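Copper-containing nitrite reductase (Hyphomicrobium denitrificans 1NES1, PDB 6TFD) probably reduces nitrite to nitric oxide with electrons taken from cytochrome c, using copper, as a member of the multicopper oxidase family. Local coordinates at residues E66-N71 and F103-S108; I84-A89 and A107-Q112. All blocks are in the same frame, centred on the assembly; numbering follows the deposited sequence.

Contact 1: E66-N71 and F103-S108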
ATOM      1  N   GLU A  66      19.176 -36.290  13.920  1.00 56.30           N
ATOM      2  CA  GLU A  66      18.061 -35.784  13.067  1.00 49.20           C
ATOM      3  C   GLU A  66      18.612 -35.368  11.693  1.00 50.56           C
ATOM      4  O   GLU A  66      19.814 -35.057  11.560  1.00 52.84           O
ATOM      5  CB  GLU A  66      17.292 -34.663  13.776  1.00 51.22           C
ATOM      6  CG  GLU A  66      16.405 -35.166  14.914  1.00 53.50           C
ATOM      7  CD  GLU A  66      15.607 -34.133  15.695  1.00 59.14           C
ATOM      8  OE1 GLU A  66      16.049 -32.951  15.772  1.00 53.94           O
ATOM      9  OE2 GLU A  66      14.543 -34.522  16.257  1.00 69.67           O
ATOM     10  N   THR A  67      17.766 -35.457  10.675  1.00 56.53           N
ATOM     11  CA  THR A  67      18.001 -34.890   9.330  1.00 54.50           C
ATOM     12  C   THR A  67      17.463 -33.459   9.353  1.00 50.25           C
ATOM     13  O   THR A  67      16.278 -33.261   9.750  1.00 44.97           O
ATOM     14  CB  THR A  67      17.361 -35.770   8.251  1.00 57.88           C
ATOM     15  OG1 THR A  67      17.943 -37.063   8.364  1.00 55.49           O
ATOM     16  CG2 THR A  67      17.610 -35.255   6.852  1.00 69.07           C
ATOM     17  N   VAL A  68      18.311 -32.505   8.967  1.00 50.80           N
ATOM     18  CA  VAL A  68      18.048 -31.040   9.071  1.00 48.23           C
ATOM     19  C   VAL A  68      17.908 -30.516   7.648  1.00 48.05           C
ATOM     20  O   VAL A  68      18.809 -30.801   6.828  1.00 47.42           O
ATOM     21  CB  VAL A  68      19.176 -30.333   9.847  1.00 49.43           C
ATOM     22  CG1 VAL A  68      19.017 -28.822   9.872  1.00 49.65           C
ATOM     23  CG2 VAL A  68      19.264 -30.877  11.264  1.00 51.27           C
ATOM     24  N   GLN A  69      16.781 -29.860   7.370  1.00 45.69           N
ATOM     25  CA  GLN A  69      16.489 -29.173   6.085  1.00 46.60           C
ATOM     26  C   GLN A  69      16.403 -27.689   6.423  1.00 46.22           C
ATOM     27  O   GLN A  69      15.667 -27.342   7.387  1.00 46.03           O
ATOM     28  CB  GLN A  69      15.186 -29.686   5.470  1.00 49.07           C
ATOM     29  CG  GLN A  69      14.906 -29.186   4.056  1.00 53.54           C
ATOM     30  CD  GLN A  69      13.495 -29.477   3.575  1.00 53.85           C
ATOM     31  OE1 GLN A  69      12.985 -30.584   3.717  1.00 55.84           O
ATOM     32  NE2 GLN A  69      12.851 -28.484   2.977  1.00 49.94           N
ATOM     33  N   ILE A  70      17.195 -26.870   5.733  1.00 46.90           N
ATOM     34  CA  ILE A  70      17.184 -25.392   5.901  1.00 46.95           C
ATOM     35  C   ILE A  70      16.784 -24.795   4.556  1.00 44.48           C
ATOM     36  O   ILE A  70      17.457 -25.108   3.551  1.00 44.30           O
ATOM     37  CB  ILE A  70      18.548 -24.866   6.382  1.00 51.93           C
ATOM     38  CG1 ILE A  70      18.869 -25.340   7.802  1.00 51.83           C
ATOM     39  CG2 ILE A  70      18.619 -23.341   6.277  1.00 54.45           C
ATOM     40  CD1 ILE A  70      20.301 -25.057   8.224  1.00 52.90           C
ATOM     41  N   ASN A  71      15.730 -23.984   4.557  1.00 42.88           N
ATOM     42  CA  ASN A  71      15.246 -23.239   3.370  1.00 44.41           C
ATOM     43  C   ASN A  71      15.687 -21.771   3.471  1.00 47.67           C
ATOM     44  O   ASN A  71      15.121 -21.033   4.326  1.00 48.88           O
ATOM     45  CB  ASN A  71      13.726 -23.321   3.273  1.00 42.93           C
ATOM     46  CG  ASN A  71      13.204 -24.734   3.378  1.00 45.29           C
ATOM     47  OD1 ASN A  71      13.692 -25.648   2.701  1.00 41.50           O
ATOM     48  ND2 ASN A  71      12.190 -24.904   4.213  1.00 44.46           N
ATOM     49  N   PHE A 103      18.901 -26.908   1.455  1.00 46.00           N
ATOM     50  CA  PHE A 103      19.974 -27.911   1.681  1.00 50.28           C
ATOM     51  C   PHE A 103      19.648 -28.711   2.952  1.00 44.45           C
ATOM     52  O   PHE A 103      18.808 -28.275   3.790  1.00 45.35           O
ATOM     53  CB  PHE A 103      21.359 -27.252   1.703  1.00 51.45           C
ATOM     54  CG  PHE A 103      21.681 -26.366   2.885  1.00 55.51           C
ATOM     55  CD1 PHE A 103      21.222 -25.056   2.946  1.00 61.24           C
ATOM     56  CD2 PHE A 103      22.487 -26.822   3.915  1.00 52.10           C
ATOM     57  CE1 PHE A 103      21.538 -24.238   4.024  1.00 60.12           C
ATOM     58  CE2 PHE A 103      22.800 -26.003   4.986  1.00 50.68           C
ATOM     59  CZ  PHE A 103      22.336 -24.713   5.034  1.00 56.53           C
ATOM     60  N   SER A 104      20.271 -29.879   3.070  1.00 44.25           N
ATOM     61  CA  SER A 104      20.067 -30.812   4.200  1.00 48.58           C
ATOM     62  C   SER A 104      21.368 -31.528   4.552  1.00 52.28           C
ATOM     63  O   SER A 104      22.318 -31.564   3.720  1.00 53.94           O
ATOM     64  CB  SER A 104      18.978 -31.804   3.893  1.00 49.67           C
ATOM     65  OG  SER A 104      19.205 -32.417   2.634  1.00 52.14           O
ATOM     66  N   PHE A 105      21.356 -32.117   5.744  1.00 51.50           N
ATOM     67  CA  PHE A 105      22.488 -32.855   6.354  1.00 53.61           C
ATOM     68  C   PHE A 105      21.939 -33.623   7.560  1.00 51.62           C
ATOM     69  O   PHE A 105      20.821 -33.314   8.019  1.00 49.68           O
ATOM     70  CB  PHE A 105      23.635 -31.898   6.718  1.00 56.83           C
ATOM     71  CG  PHE A 105      23.279 -30.813   7.707  1.00 54.46           C
ATOM     72  CD1 PHE A 105      22.707 -29.626   7.286  1.00 55.71           C
ATOM     73  CD2 PHE A 105      23.498 -30.986   9.062  1.00 51.08           C
ATOM     74  CE1 PHE A 105      22.340 -28.646   8.199  1.00 60.92           C
ATOM     75  CE2 PHE A 105      23.124 -30.012   9.977  1.00 57.56           C
ATOM     76  CZ  PHE A 105      22.552 -28.836   9.545  1.00 59.92           C
ATOM     77  N   ILE A 106      22.697 -34.613   8.034  1.00 56.53           N
ATOM     78  CA  ILE A 106      22.393 -35.359   9.288  1.00 54.73           C
ATOM     79  C   ILE A 106      23.186 -34.692  10.413  1.00 50.03           C
ATOM     80  O   ILE A 106      24.419 -34.617  10.311  1.00 47.91           O
ATOM     81  CB  ILE A 106      22.692 -36.865   9.140  1.00 57.91           C
ATOM     82  CG1 ILE A 106      21.848 -37.510   8.035  1.00 66.05           C
ATOM     83  CG2 ILE A 106      22.496 -37.587  10.469  1.00 58.53           C
ATOM     84  CD1 ILE A 106      22.518 -37.524   6.666  1.00 81.26           C
ATOM     85  N   ALA A 107      22.479 -34.235  11.445  1.00 49.05           N
ATOM     86  CA  ALA A 107      23.041 -33.662  12.684  1.00 50.18           C
ATOM     87  C   ALA A 107      23.777 -34.754  13.473  1.00 47.28           C
ATOM     88  O   ALA A 107      23.344 -35.124  14.557  1.00 48.69           O
ATOM     89  CB  ALA A 107      21.921 -33.026  13.465  1.00 50.54           C
ATOM     90  N   SER A 108      24.872 -35.261  12.926  1.00 50.41           N
ATOM     91  CA  SER A 108      25.641 -36.386  13.510  1.00 54.58           C
ATOM     92  C   SER A 108      26.539 -35.908  14.661  1.00 54.26           C
ATOM     93  O   SER A 108      26.990 -36.778  15.430  1.00 56.01           O
ATOM     94  CB  SER A 108      26.433 -37.094  12.436  1.00 55.89           C
ATOM     95  OG  SER A 108      27.119 -36.162  11.616  1.00 61.94           O
TER

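Contact 2: I84-A89 and A107-Q112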
ATOM      1  N   ILE A  84      27.580 -23.899   6.899  1.00 48.47           N
ATOM      2  CA  ILE A  84      27.867 -24.563   8.200  1.00 49.26           C
ATOM      3  C   ILE A  84      29.139 -25.382   7.990  1.00 49.06           C
ATOM      4  O   ILE A  84      29.091 -26.406   7.292  1.00 50.73           O
ATOM      5  CB  ILE A  84      26.650 -25.384   8.668  1.00 49.03           C
ATOM      6  CG1 ILE A  84      25.392 -24.518   8.652  1.00 47.38           C
ATOM      7  CG2 ILE A  84      26.905 -25.988  10.039  1.00 46.48           C
ATOM      8  CD1 ILE A  84      24.175 -25.192   9.186  1.00 53.86           C
ATOM      9  N   ASP A  85      30.254 -24.864   8.482  1.00 53.94           N
ATOM     10  CA  ASP A  85      31.604 -25.343   8.102  1.00 62.63           C
ATOM     11  C   ASP A  85      31.754 -26.800   8.540  1.00 61.02           C
ATOM     12  O   ASP A  85      32.123 -27.619   7.684  1.00 61.83           O
ATOM     13  CB  ASP A  85      32.712 -24.471   8.705  1.00 63.67           C
ATOM     14  CG  ASP A  85      33.034 -23.210   7.914  1.00 59.85           C
ATOM     15  OD1 ASP A  85      32.683 -23.150   6.707  1.00 58.85           O
ATOM     16  OD2 ASP A  85      33.638 -22.299   8.512  1.00 58.24           O
ATOM     17  N   GLN A  86      31.449 -27.099   9.804  1.00 62.36           N
ATOM     18  CA  GLN A  86      31.734 -28.419  10.424  1.00 67.00           C
ATOM     19  C   GLN A  86      30.921 -29.533   9.741  1.00 63.97           C
ATOM     20  O   GLN A  86      31.301 -30.717   9.921  1.00 65.91           O
ATOM     21  CB  GLN A  86      31.473 -28.350  11.928  1.00 80.27           C
ATOM     22  CG  GLN A  86      31.793 -29.645  12.677  1.00 92.30           C
ATOM     23  CD  GLN A  86      33.113 -29.644  13.413  1.00 98.56           C
ATOM     24  OE1 GLN A  86      33.945 -28.752  13.245  1.00105.04           O
ATOM     25  NE2 GLN A  86      33.310 -30.662  14.240  1.00 89.77           N
ATOM     26  N   TYR A  87      29.867 -29.197   8.980  1.00 54.73           N
ATOM     27  CA  TYR A  87      28.959 -30.179   8.327  1.00 52.21           C
ATOM     28  C   TYR A  87      29.160 -30.185   6.807  1.00 51.37           C
ATOM     29  O   TYR A  87      28.405 -30.881   6.091  1.00 48.34           O
ATOM     30  CB  TYR A  87      27.499 -29.895   8.689  1.00 51.10           C
ATOM     31  CG  TYR A  87      27.072 -30.463  10.017  1.00 46.70           C
ATOM     32  CD1 TYR A  87      26.821 -31.815  10.165  1.00 47.06           C
ATOM     33  CD2 TYR A  87      26.929 -29.660  11.134  1.00 46.55           C
ATOM     34  CE1 TYR A  87      26.444 -32.353  11.391  1.00 50.84           C
ATOM     35  CE2 TYR A  87      26.547 -30.178  12.365  1.00 48.17           C
ATOM     36  CZ  TYR A  87      26.309 -31.536  12.502  1.00 47.58           C
ATOM     37  OH  TYR A  87      25.898 -32.060  13.694  1.00 44.45           O
ATOM     38  N   ALA A  88      30.148 -29.441   6.313  1.00 50.42           N
ATOM     39  CA  ALA A  88      30.422 -29.307   4.866  1.00 51.85           C
ATOM     40  C   ALA A  88      29.112 -29.052   4.114  1.00 49.16           C
ATOM     41  O   ALA A  88      28.949 -29.596   3.003  1.00 53.08           O
ATOM     42  CB  ALA A  88      31.090 -30.565   4.366  1.00 56.08           C
ATOM     43  N   ALA A  89      28.190 -28.309   4.725  1.00 49.83           N
ATOM     44  CA  ALA A  89      26.814 -28.102   4.214  1.00 56.31           C
ATOM     45  C   ALA A  89      26.659 -26.637   3.822  1.00 52.58           C
ATOM     46  O   ALA A  89      27.182 -25.782   4.549  1.00 56.79           O
ATOM     47  CB  ALA A  89      25.784 -28.514   5.241  1.00 55.61           C
ATOM     48  N   ALA A 107      22.479 -34.235  11.445  1.00 49.05           N
ATOM     49  CA  ALA A 107      23.041 -33.662  12.684  1.00 50.18           C
ATOM     50  C   ALA A 107      23.777 -34.754  13.473  1.00 47.28           C
ATOM     51  O   ALA A 107      23.344 -35.124  14.557  1.00 48.69           O
ATOM     52  CB  ALA A 107      21.921 -33.026  13.465  1.00 50.54           C
ATOM     53  N   SER A 108      24.872 -35.261  12.926  1.00 50.41           N
ATOM     54  CA  SER A 108      25.641 -36.386  13.510  1.00 54.58           C
ATOM     55  C   SER A 108      26.539 -35.908  14.661  1.00 54.26           C
ATOM     56  O   SER A 108      26.990 -36.778  15.430  1.00 56.01           O
ATOM     57  CB  SER A 108      26.433 -37.094  12.436  1.00 55.89           C
ATOM     58  OG  SER A 108      27.119 -36.162  11.616  1.00 61.94           O
ATOM     59  N   LYS A 109      26.794 -34.596  14.780  1.00 54.71           N
ATOM     60  CA  LYS A 109      27.762 -34.014  15.755  1.00 51.84           C
ATOM     61  C   LYS A 109      27.045 -33.104  16.757  1.00 49.15           C
ATOM     62  O   LYS A 109      26.296 -32.198  16.341  1.00 50.08           O
ATOM     63  CB  LYS A 109      28.857 -33.240  15.023  1.00 56.71           C
ATOM     64  CG  LYS A 109      29.550 -33.977  13.882  1.00 62.17           C
ATOM     65  CD  LYS A 109      30.164 -33.030  12.839  1.00 71.31           C
ATOM     66  CE  LYS A 109      31.389 -33.575  12.125  1.00 69.53           C
ATOM     67  NZ  LYS A 109      31.075 -34.102  10.779  1.00 73.12           N
ATOM     68  N   VAL A 110      27.261 -33.355  18.047  1.00 49.46           N
ATOM     69  CA  VAL A 110      26.681 -32.559  19.164  1.00 51.80           C
ATOM     70  C   VAL A 110      27.564 -31.332  19.409  1.00 56.01           C
ATOM     71  O   VAL A 110      28.800 -31.472  19.389  1.00 57.11           O
ATOM     72  CB  VAL A 110      26.535 -33.407  20.440  1.00 52.07           C
ATOM     73  CG1 VAL A 110      26.314 -32.554  21.675  1.00 46.71           C
ATOM     74  CG2 VAL A 110      25.426 -34.439  20.285  1.00 54.37           C
ATOM     75  N   GLY A 111      26.939 -30.182  19.661  1.00 59.53           N
ATOM     76  CA  GLY A 111      27.646 -28.925  19.950  1.00 61.34           C
ATOM     77  C   GLY A 111      26.987 -27.756  19.255  1.00 62.97           C
ATOM     78  O   GLY A 111      25.792 -27.886  18.905  1.00 65.73           O
ATOM     79  N   GLN A 112      27.729 -26.655  19.085  1.00 62.43           N
ATOM     80  CA  GLN A 112      27.214 -25.371  18.537  1.00 62.26           C
ATOM     81  C   GLN A 112      28.021 -25.010  17.293  1.00 57.14           C
ATOM     82  O   GLN A 112      29.245 -24.957  17.396  1.00 63.50           O
ATOM     83  CB  GLN A 112      27.286 -24.252  19.576  1.00 63.48           C
ATOM     84  CG  GLN A 112      26.353 -24.465  20.761  1.00 66.17           C
ATOM     85  CD  GLN A 112      26.075 -23.180  21.501  1.00 76.13           C
ATOM     86  OE1 GLN A 112      25.272 -23.137  22.434  1.00 79.60           O
ATOM     87  NE2 GLN A 112      26.738 -22.111  21.081  1.00 79.81           N
TER

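Contact 1: E66-N71 and F103-S108
Val68 and Phe105 face each other as a hydrogen-bonded pair of two antiparallel strands, and their side chains run side by side. Phe105 CG sits between its own backbone N and carbonyl carbon (chi1 60°), which swings the ring across to the neighbouring strand. There Val68 CB rides over one ring face, 4.0 Å from the ring centroid, as a CH-pi contact, while Val68 CG1 comes to 3.6 Å from Phe105 CZ. The other methyl, Val68 CG2, turns to Ala107 CB. At the next hydrogen-bonded pair, two residues along, the theme repeats: Phe103, with a similar first torsion (70°), lays its ring face against Ile70 CB, 4.3 Å from the centroid. Ile70 CD1 then reaches on to the edge of the Phe105 ring, 4.1 Å from CE1, tying the two pairs together. Without the Phe105 ring, as with an alanine here, Val68 CB and CG1 would probably face a gap and, of the two rings, Ile70 CD1 keep Phe103 alone. Backbone bonds hold the register, the straightest being Val68 N to Phe105 O at 2.8 Å and 175°. On the other face lie Thr67, Gln69, Ser104 and Ile106. Gln69 NE2 bonds Asn71 OD1 in the carbonyl plane at 3.0 Å, and Ser104 OG bonds Pro266 O of the second subunit. The apolar face carrying Val68, Ile70, Phe103 and Phe105 turns inward, where Val62 and Leu60 of strand 60-63 touch Val68 and Ile70: a two-sheet packing characteristic of the cupredoxin beta-sandwich, here in the domain that binds copper through His80, Cys117, His122 and Met127.

Contact 2: I84-A89 and A107-Q112
Tyr87 reaches across from the turn at 84-89 to the chain that follows Ala107, and its side chain can be followed outward atom by atom. At the root, CG stands anti to the carbonyl carbon (chi1 -83°), which sends the ring away from its own turn. Contact with 107-112 begins at CE1, which meets Ser108, whose backbone N lies 3.6 Å away at the ring edge, near its plane, with Ser108 OG at 3.9 Å from the same carbon. Lys109 CD sits above one face, displaced toward the rim. CZ comes up to the Lys109 backbone, and at the tip OH gives a hydrogen bond to Lys109 O, 2.7 Å long, meeting the carbonyl in its plane on a lone pair. Lys109 CB packs against the same hydroxyl oxygen at 3.5 Å. Farther along, the lysine chain passes obliquely over Gln86, with Lys109 CD 3.8 Å from Gln86 CG, and bends at its last torsion (chi4 100°) to bring NZ to 3.5 Å from Gln86 O. Inside the domain, the Tyr87 ring meets Phe113 edge-to-face and also touches Leu131 and Val133 of strand 128-134. The chemistry is thus divided: the ring gives apolar cover, while the phenol makes a directed bond to a main-chain carbonyl. That bond links the 84-89 turn and the loop that leads into strand 111-116 through the backbone of Lys109 and does not depend on the lysine's charge.

Contact 1 is a buried strand pairing and contact 2 a surface contact between a turn and a loop, their centres about 9 Å apart in one cupredoxin domain. They meet on one continuous piece of chain: strand 100-106 supplies one side of contact 1, and Ala107 and Ser108 just beyond it belong to both, on the way to strand 111-116. Contact 1 relies on repeated main-chain bonds and aliphatic-aromatic packing; contact 2 rests on a side-chain-to-backbone bond and the long aliphatic run of a lysine. The Tyr87 ring joins them, packing against Phe105 with CD1 3.6 Å from Phe105 CD2. Only contact 1 also borders the second subunit.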